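Local coordinates for protein acinetobacter secreted protease CpaA (Acinetobacter nosocomialis M2, PDB 6O38) that probably cleaves protein substrates as a secreted zinc metalloprotease, reaching the outside through type II secretion after binding its chaperone CpaB, at residues I424-K427 against I428-A431. Residues are numbered along the deposited sequence; the frame is centred on the assembly and turned at random.
Sequences ITYK and IPAA
Ile428 receives the two side chains that precede it in the chain, Tyr426 and Lys427, where strand 416-425 of the reprolysin-like metalloprotease region gives way to the extended loop leading to helix 433-439. The Tyr426 ring lies obliquely beside the Ile428 backbone, with CE2 3.8 Å from Ile428 CA. It arrives there because CG stands anti to the backbone N (chi1 179°), which sends the ring forward along the chain. Closer to the root of the ring, CD2 of Tyr426 makes a looser apolar approach to CG1 of Ile428, at 4.2 Å, while the buried Ile428 side chain also touches Thr439 of helix 433-439. The carbonyl oxygen of Ile428 accepts a hydrogen bond from Lys427 NZ at 2.8 Å; the amine sits 26° off the carbonyl plane. At Pro429 the tyrosine returns: the two side chains cross at about a right angle, and Tyr426 OH passes 3.7 Å from Pro429 CD. The hydroxyl has its polar partner in Asp443, to which it is hydrogen-bonded and which Pro429 touches too, so phenol, proline and aspartate form one small cluster. Ala430 O accepts a second hydrogen bond from Lys427 NZ, 3.1 Å long, in the carbonyl plane and on a lone pair. Bends at chi2 and chi4 curl the lysine chain over the Ile428 peptide and carry its amine to both oxygens, while the Ala430 methyl packs on Glu435 and Ala436 of helix 433-439. A salt bridge to Glu464 gives the ammonium a third partner. One positive charge thus spans two backbone carbonyls two residues apart and a carboxylate, an arrangement that probably restrains the extended course of the loop at this surface and would favour the protonated form of Lys427.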
loop_
_atom_site.group_PDB
_atom_site.type_symbol
_atom_site.label_atom_id
_atom_site.label_comp_id
_atom_site.label_asym_id
_atom_site.label_seq_id
_atom_site.Cartn_x
_atom_site.Cartn_y
_atom_site.Cartn_z
ATOM N N ILE A 424 -5.491 -22.256 -20.286
ATOM C CA ILE A 424 -5.722 -23.664 -20.576
ATOM C C ILE A 424 -5.703 -24.446 -19.272
ATOM O O ILE A 424 -4.981 -24.107 -18.328
ATOM C CB ILE A 424 -4.691 -24.244 -21.573
ATOM C CG1 ILE A 424 -3.284 -24.235 -20.970
ATOM C CG2 ILE A 424 -4.727 -23.477 -22.884
ATOM C CD1 ILE A 424 -2.250 -24.934 -21.827
ATOM N N THR A 425 -6.519 -25.494 -19.221
ATOM C CA THR A 425 -6.541 -26.423 -18.101
ATOM C C THR A 425 -5.750 -27.664 -18.491
ATOM O O THR A 425 -6.112 -28.358 -19.448
ATOM C CB THR A 425 -7.975 -26.795 -17.722
ATOM O OG1 THR A 425 -8.592 -25.697 -17.038
ATOM C CG2 THR A 425 -7.989 -28.028 -16.828
ATOM N N TYR A 426 -4.675 -27.938 -17.757
ATOM C CA TYR A 426 -3.773 -29.018 -18.128
ATOM C C TYR A 426 -2.859 -29.344 -16.956
ATOM O O TYR A 426 -2.444 -28.447 -16.218
ATOM C CB TYR A 426 -2.938 -28.640 -19.357
ATOM C CG TYR A 426 -1.960 -29.710 -19.775
ATOM C CD1 TYR A 426 -2.388 -30.844 -20.451
ATOM C CD2 TYR A 426 -0.609 -29.590 -19.483
ATOM C CE1 TYR A 426 -1.496 -31.827 -20.831
ATOM C CE2 TYR A 426 0.287 -30.566 -19.857
ATOM C CZ TYR A 426 -0.159 -31.682 -20.531
ATOM O OH TYR A 426 0.738 -32.657 -20.906
ATOM N N LYS A 427 -2.555 -30.628 -16.797
ATOM C CA LYS A 427 -1.641 -31.111 -15.769
ATOM C C LYS A 427 -0.298 -31.438 -16.410
ATOM O O LYS A 427 -0.209 -32.344 -17.246
ATOM C CB LYS A 427 -2.217 -32.342 -15.068
ATOM C CG LYS A 427 -1.199 -33.162 -14.286
ATOM C CD LYS A 427 -1.050 -32.667 -12.859
ATOM C CE LYS A 427 -0.137 -33.583 -12.055
ATOM N NZ LYS A 427 1.303 -33.295 -12.301
ATOM N N ILE A 428 0.734 -30.698 -16.030
ATOM C CA ILE A 428 2.085 -31.006 -16.513
ATOM C C ILE A 428 2.561 -32.299 -15.860
ATOM O O ILE A 428 2.493 -32.424 -14.623
ATOM C CB ILE A 428 3.038 -29.850 -16.205
ATOM C CG1 ILE A 428 2.532 -28.554 -16.844
ATOM C CG2 ILE A 428 4.443 -30.174 -16.693
ATOM C CD1 ILE A 428 3.477 -27.383 -16.676
ATOM N N PRO A 429 3.037 -33.283 -16.627
ATOM C CA PRO A 429 3.453 -34.552 -16.012
ATOM C C PRO A 429 4.703 -34.390 -15.163
ATOM O O PRO A 429 5.812 -34.264 -15.692
ATOM C CB PRO A 429 3.707 -35.466 -17.218
ATOM C CG PRO A 429 3.011 -34.807 -18.372
ATOM C CD PRO A 429 3.074 -33.339 -18.096
ATOM N N ALA A 430 4.528 -34.408 -13.844
ATOM C CA ALA A 430 5.618 -34.198 -12.901
ATOM C C ALA A 430 5.119 -34.518 -11.502
ATOM O O ALA A 430 3.996 -34.159 -11.143
ATOM C CB ALA A 430 6.141 -32.758 -12.957
ATOM N N ALA A 431 5.963 -35.188 -10.717
ATOM C CA ALA A 431 5.629 -35.465 -9.327
ATOM C C ALA A 431 5.796 -34.246 -8.428
ATOM O O ALA A 431 5.182 -34.194 -7.358
ATOM C CB ALA A 431 6.486 -36.615 -8.798
#